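Long-range contacts in possible prolidase (Bifidobacterium longum NCC2705, PDB 2P9B), which is a possible prolidase of the amidohydrolase family that probably hydrolyses carbon-nitrogen bonds: residues Y140-R146 against N194-N200; H237-I242 against N283-G287. All blocks are in the same frame, centred on the assembly; numbering follows the deposited sequence.

Both segments of contact 1 (140-146 with 194-200) precede those of contact 2 (237-242 with 283-287) in the chain. Their centres lie about 18 Å apart, and each is also about 18 Å from the centre of the chain. Both belong to the amidohydrolase domain, whose fold is a TIM barrel. In each, one segment carries the C-terminal end of a helix and the turn that leads to a strand: helix 184-196 before strand 202-205, and helix 226-238 before strand 243-247. These neighbouring parallel strands link the contacts. The contacts also touch directly, Leu195 CD1 lying 3.6 Å from Tyr239 CD2. Contact 1 sets the start of helix 141-150 against the connection into strand 202-205; contact 2 sets the connection into strand 243-247 against the one into strand 290-292.

Contact 1 of 2, residues Y140-R146 against N194-N200; sequences YEVVTLR and NLKAGVN
Arg146 reaches from helix 141-150 to the turn that ends helix 184-196. Its CB and CG lead off with CG anti to the backbone N (chi1 175°), and the chain then bends at chi3. CD passes 3.6 Å from Asn200 OD1. Beyond NE, CZ lies behind NH1 and NH2, the edge turned to Gly198 O. NH1 and NH2 both donate to Gly198 O, at 2.8 Å and 2.9 Å, so the guanidinium grips one oxygen end-on. That oxygen lies in the guanidinium plane. NH1 also donates to Asn200 OD1 at 2.8 Å, but it sits well above the plane of that amide, and the two flat groups stand nearly perpendicular. Asn200 OD1 also accepts from the backbone N of Ala161, which helps fix the amide.

Gly198 has positive phi and closes a Schellman motif; its carbonyl oxygen is the one Arg146 grips. At the other end of the contact, Ala197 CB sits 3.3 Å over the centre of the Tyr140 ring in a CH-pi contact. Tyr140 OH donates to Asn194 OD1 at 2.5 Å, in the carbonyl plane. The amide is nearly perpendicular to the ring, and its ND2 is bonded to Pro164 O. Between these polar ends, Val143 CG2 meets Val199 CG1 at 4.1 Å.

Tyr140 is the N-cap residue of helix 141-150, so the start of one helix packs on the end of another. Behind the first helix, Leu145 touches helix 113-126. Val142, Leu145 and Arg146 all rest on Ile159 of strand 158-160.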
loop_
_atom_site.group_PDB
_atom_site.type_symbol
_atom_site.label_atom_id
_atom_site.label_comp_id
_atom_site.label_asym_id
_atom_site.label_seq_id
_atom_site.Cartn_x
_atom_site.Cartn_y
_atom_site.Cartn_z
ATOM N N TYR A 140 -11.840 8.608 13.291
ATOM C CA TYR A 140 -11.004 9.571 12.593
ATOM C C TYR A 140 -9.643 9.765 13.256
ATOM O O TYR A 140 -8.989 10.802 13.091
ATOM C CB TYR A 140 -11.771 10.887 12.452
ATOM C CG TYR A 140 -13.006 10.695 11.602
ATOM C CD1 TYR A 140 -12.894 10.302 10.268
ATOM C CD2 TYR A 140 -14.286 10.814 12.148
ATOM C CE1 TYR A 140 -14.022 10.021 9.495
ATOM C CE2 TYR A 140 -15.425 10.534 11.379
ATOM C CZ TYR A 140 -15.283 10.138 10.056
ATOM O OH TYR A 140 -16.394 9.845 9.294
ATOM N N GLU A 141 -9.204 8.728 13.972
ATOM C CA GLU A 141 -7.921 8.745 14.666
ATOM C C GLU A 141 -6.728 8.764 13.714
ATOM O O GLU A 141 -5.657 9.266 14.068
ATOM C CB GLU A 141 -7.805 7.538 15.612
ATOM C CG GLU A 141 -7.716 6.156 14.948
ATOM C CD GLU A 141 -9.030 5.677 14.343
ATOM O OE1 GLU A 141 -10.092 6.245 14.673
ATOM O OE2 GLU A 141 -9.002 4.718 13.546
ATOM N N VAL A 142 -6.892 8.206 12.517
ATOM C CA VAL A 142 -5.789 8.209 11.559
ATOM C C VAL A 142 -5.706 9.590 10.918
ATOM O O VAL A 142 -4.621 10.070 10.597
ATOM C CB VAL A 142 -5.958 7.124 10.471
ATOM C CG1 VAL A 142 -4.723 7.087 9.572
ATOM C CG2 VAL A 142 -6.139 5.763 11.132
ATOM N N VAL A 143 -6.851 10.239 10.738
ATOM C CA VAL A 143 -6.847 11.581 10.173
ATOM C C VAL A 143 -6.039 12.452 11.134
ATOM O O VAL A 143 -5.197 13.243 10.725
ATOM C CB VAL A 143 -8.277 12.152 10.050
ATOM C CG1 VAL A 143 -8.222 13.640 9.716
ATOM C CG2 VAL A 143 -9.033 11.409 8.960
ATOM N N THR A 144 -6.301 12.285 12.422
ATOM C CA THR A 144 -5.598 13.044 13.441
ATOM C C THR A 144 -4.095 12.803 13.368
ATOM O O THR A 144 -3.310 13.753 13.369
ATOM C CB THR A 144 -6.118 12.669 14.833
ATOM O OG1 THR A 144 -7.505 13.011 14.914
ATOM C CG2 THR A 144 -5.350 13.407 15.914
ATOM N N LEU A 145 -3.703 11.534 13.300
ATOM C CA LEU A 145 -2.292 11.159 13.224
ATOM C C LEU A 145 -1.641 11.734 11.966
ATOM O O LEU A 145 -0.547 12.296 12.016
ATOM C CB LEU A 145 -2.152 9.632 13.232
ATOM C CG LEU A 145 -0.731 9.074 13.081
ATOM C CD1 LEU A 145 0.125 9.530 14.247
ATOM C CD2 LEU A 145 -0.784 7.548 13.018
ATOM N N ARG A 146 -2.322 11.590 10.834
ATOM C CA ARG A 146 -1.816 12.114 9.573
ATOM C C ARG A 146 -1.546 13.613 9.686
ATOM O O ARG A 146 -0.511 14.105 9.235
ATOM C CB ARG A 146 -2.835 11.877 8.456
ATOM C CG ARG A 146 -2.452 12.492 7.117
ATOM C CD ARG A 146 -3.688 12.675 6.250
ATOM N NE ARG A 146 -4.524 13.768 6.756
ATOM C CZ ARG A 146 -5.819 13.912 6.495
ATOM N NH1 ARG A 146 -6.456 13.026 5.735
ATOM N NH2 ARG A 146 -6.476 14.956 6.980
ATOM N N ASN A 194 -17.463 11.468 5.779
ATOM C CA ASN A 194 -16.044 11.152 5.823
ATOM C C ASN A 194 -15.213 12.308 5.295
ATOM O O ASN A 194 -14.209 12.675 5.892
ATOM C CB ASN A 194 -15.743 9.893 5.009
ATOM C CG ASN A 194 -15.692 8.645 5.867
ATOM O OD1 ASN A 194 -15.898 8.705 7.077
ATOM N ND2 ASN A 194 -15.410 7.507 5.242
ATOM N N LEU A 195 -15.636 12.881 4.174
ATOM C CA LEU A 195 -14.916 14.002 3.582
ATOM C C LEU A 195 -14.886 15.188 4.547
ATOM O O LEU A 195 -13.841 15.814 4.747
ATOM C CB LEU A 195 -15.577 14.405 2.259
ATOM C CG LEU A 195 -15.502 13.354 1.144
ATOM C CD1 LEU A 195 -16.393 13.760 -0.021
ATOM C CD2 LEU A 195 -14.056 13.206 0.687
ATOM N N LYS A 196 -16.033 15.495 5.143
ATOM C CA LYS A 196 -16.123 16.600 6.090
ATOM C C LYS A 196 -15.167 16.367 7.263
ATOM O O LYS A 196 -14.595 17.313 7.809
ATOM C CB LYS A 196 -17.567 16.741 6.595
ATOM C CG LYS A 196 -17.776 17.835 7.649
ATOM C CD LYS A 196 -17.324 19.207 7.150
ATOM C CE LYS A 196 -17.412 20.247 8.266
ATOM N NZ LYS A 196 -16.639 21.479 7.963
ATOM N N ALA A 197 -14.989 15.100 7.630
ATOM C CA ALA A 197 -14.110 14.729 8.733
ATOM C C ALA A 197 -12.629 14.830 8.379
ATOM O O ALA A 197 -11.769 14.706 9.254
ATOM C CB ALA A 197 -14.435 13.323 9.207
ATOM N N GLY A 198 -12.333 15.027 7.096
ATOM C CA GLY A 198 -10.951 15.185 6.671
ATOM C C GLY A 198 -10.216 14.022 6.024
ATOM O O GLY A 198 -8.999 14.093 5.848
ATOM N N VAL A 199 -10.918 12.957 5.656
ATOM C CA VAL A 199 -10.220 11.832 5.037
ATOM C C VAL A 199 -9.638 12.220 3.678
ATOM O O VAL A 199 -10.097 13.175 3.049
ATOM C CB VAL A 199 -11.157 10.614 4.837
ATOM C CG1 VAL A 199 -11.849 10.271 6.145
ATOM C CG2 VAL A 199 -12.178 10.897 3.739
ATOM N N ASN A 200 -8.602 11.506 3.246
ATOM C CA ASN A 200 -8.031 11.752 1.927
ATOM C C ASN A 200 -7.905 10.425 1.180
ATOM O O ASN A 200 -7.007 10.218 0.368
ATOM C CB ASN A 200 -6.700 12.531 2.002
ATOM C CG ASN A 200 -5.605 11.802 2.740
ATOM O OD1 ASN A 200 -5.843 11.140 3.748
ATOM N ND2 ASN A 200 -4.372 11.954 2.257
#

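Contact 2 of 2, residues H237-I242 against N283-G287; sequences HQYGVI and NALRG
The backbone N of Leu285 lies over one face of the His237 ring, 3.3 Å above its plane and nearer the edge of the ring than its middle. This N-H does not rely on the ring, since it is hydrogen-bonded to Asp262 OD1. The other carboxylate oxygen of Asp262 bonds His237 NE2, so one aspartate holds both the ring and the peptide above it. The contact joins two helix-to-strand connections of the TIM barrel. On one side Gly240 closes the Schellman motif that ends helix 226-238; on the other, Ala284 to Gly287 form a type I beta turn before strand 290-292.

Leu285 makes the main apolar contact. Its CB covers the imidazole face in a CH-pi contact, 4.0 Å from the ring centroid. With CG turned away from its own N (chi1 -175°) and chi2 at 59°, CD2 reaches Gly240 O at 3.7 Å and Ile242 CG2 at 3.9 Å. Ile242 CG2 also lies over a face of the Arg286 guanidinium, 3.7 Å from NH2, while Arg286 NH1 bonds Ile385 O. At the edge of the imidazole, a water lies 2.7 Å from His237 ND1 and donates to Asn283 O at 3.0 Å.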
loop_
_atom_site.group_PDB
_atom_site.type_symbol
_atom_site.label_atom_id
_atom_site.label_comp_id
_atom_site.label_asym_id
_atom_site.label_seq_id
_atom_site.Cartn_x
_atom_site.Cartn_y
_atom_site.Cartn_z
ATOM N N HIS A 237 -14.667 12.076 -5.778
ATOM C CA HIS A 237 -13.897 12.658 -6.871
ATOM C C HIS A 237 -14.037 14.170 -6.974
ATOM O O HIS A 237 -13.135 14.846 -7.466
ATOM C CB HIS A 237 -14.288 11.984 -8.184
ATOM C CG HIS A 237 -13.897 10.542 -8.250
ATOM N ND1 HIS A 237 -14.366 9.681 -9.218
ATOM C CD2 HIS A 237 -13.081 9.808 -7.457
ATOM C CE1 HIS A 237 -13.858 8.477 -9.017
ATOM N NE2 HIS A 237 -13.076 8.528 -7.953
ATOM N N GLN A 238 -15.165 14.693 -6.510
ATOM C CA GLN A 238 -15.384 16.136 -6.535
ATOM C C GLN A 238 -14.314 16.801 -5.681
ATOM O O GLN A 238 -13.953 17.957 -5.907
ATOM C CB GLN A 238 -16.762 16.481 -5.970
ATOM C CG GLN A 238 -17.904 16.323 -6.945
ATOM C CD GLN A 238 -19.224 16.714 -6.319
ATOM O OE1 GLN A 238 -19.312 17.726 -5.616
ATOM N NE2 GLN A 238 -20.263 15.923 -6.573
ATOM N N TYR A 239 -13.816 16.059 -4.697
ATOM C CA TYR A 239 -12.793 16.560 -3.793
ATOM C C TYR A 239 -11.422 15.975 -4.090
ATOM O O TYR A 239 -10.491 16.121 -3.297
ATOM C CB TYR A 239 -13.204 16.268 -2.348
ATOM C CG TYR A 239 -14.396 17.092 -1.924
ATOM C CD1 TYR A 239 -14.226 18.378 -1.418
ATOM C CD2 TYR A 239 -15.695 16.609 -2.083
ATOM C CE1 TYR A 239 -15.318 19.168 -1.080
ATOM C CE2 TYR A 239 -16.801 17.394 -1.749
ATOM C CZ TYR A 239 -16.600 18.675 -1.249
ATOM O OH TYR A 239 -17.668 19.476 -0.929
ATOM N N GLY A 240 -11.302 15.327 -5.246
ATOM C CA GLY A 240 -10.033 14.749 -5.647
ATOM C C GLY A 240 -9.555 13.606 -4.774
ATOM O O GLY A 240 -8.356 13.341 -4.687
ATOM N N VAL A 241 -10.490 12.917 -4.132
ATOM C CA VAL A 241 -10.145 11.802 -3.265
ATOM C C VAL A 241 -10.301 10.463 -3.986
ATOM O O VAL A 241 -11.324 10.207 -4.618
ATOM C CB VAL A 241 -11.024 11.827 -1.996
ATOM C CG1 VAL A 241 -10.790 10.577 -1.165
ATOM C CG2 VAL A 241 -10.688 13.064 -1.175
ATOM N N ILE A 242 -9.280 9.610 -3.902
ATOM C CA ILE A 242 -9.346 8.308 -4.563
ATOM C C ILE A 242 -10.146 7.292 -3.755
ATOM O O ILE A 242 -10.074 7.246 -2.525
ATOM C CB ILE A 242 -7.943 7.719 -4.842
ATOM C CG1 ILE A 242 -7.155 7.595 -3.545
ATOM C CG2 ILE A 242 -7.203 8.590 -5.849
ATOM C CD1 ILE A 242 -5.880 6.778 -3.692
ATOM N N ASN A 283 -15.195 7.065 -15.461
ATOM C CA ASN A 283 -15.749 7.519 -14.193
ATOM C C ASN A 283 -14.744 7.539 -13.046
ATOM O O ASN A 283 -15.069 7.971 -11.945
ATOM C CB ASN A 283 -16.965 6.669 -13.830
ATOM C CG ASN A 283 -18.094 6.831 -14.832
ATOM O OD1 ASN A 283 -18.580 7.937 -15.051
ATOM N ND2 ASN A 283 -18.508 5.730 -15.453
ATOM N N ALA A 284 -13.526 7.074 -13.305
ATOM C CA ALA A 284 -12.484 7.078 -12.287
ATOM C C ALA A 284 -11.850 8.465 -12.262
ATOM O O ALA A 284 -11.865 9.182 -13.265
ATOM C CB ALA A 284 -11.425 6.019 -12.597
ATOM N N LEU A 285 -11.290 8.840 -11.119
ATOM C CA LEU A 285 -10.670 10.152 -10.972
ATOM C C LEU A 285 -9.665 10.498 -12.077
ATOM O O LEU A 285 -9.669 11.616 -12.599
ATOM C CB LEU A 285 -9.990 10.255 -9.605
ATOM C CG LEU A 285 -9.400 11.615 -9.241
ATOM C CD1 LEU A 285 -10.500 12.680 -9.270
ATOM C CD2 LEU A 285 -8.765 11.531 -7.856
ATOM N N ARG A 286 -8.817 9.545 -12.445
ATOM C CA ARG A 286 -7.814 9.800 -13.471
ATOM C C ARG A 286 -8.012 9.028 -14.773
ATOM O O ARG A 286 -7.091 8.896 -15.575
ATOM C CB ARG A 286 -6.432 9.546 -12.882
ATOM C CG ARG A 286 -6.163 10.483 -11.712
ATOM C CD ARG A 286 -5.308 9.861 -10.642
ATOM N NE ARG A 286 -5.848 8.592 -10.155
ATOM C CZ ARG A 286 -5.318 7.913 -9.145
ATOM N NH1 ARG A 286 -4.251 8.395 -8.525
ATOM N NH2 ARG A 286 -5.827 6.745 -8.775
ATOM N N GLY A 287 -9.226 8.531 -14.980
ATOM C CA GLY A 287 -9.534 7.812 -16.205
ATOM C C GLY A 287 -9.113 6.358 -16.274
ATOM O O GLY A 287 -9.234 5.733 -17.325
HETATM O O HOH W 1 -16.428 10.373 -10.796
#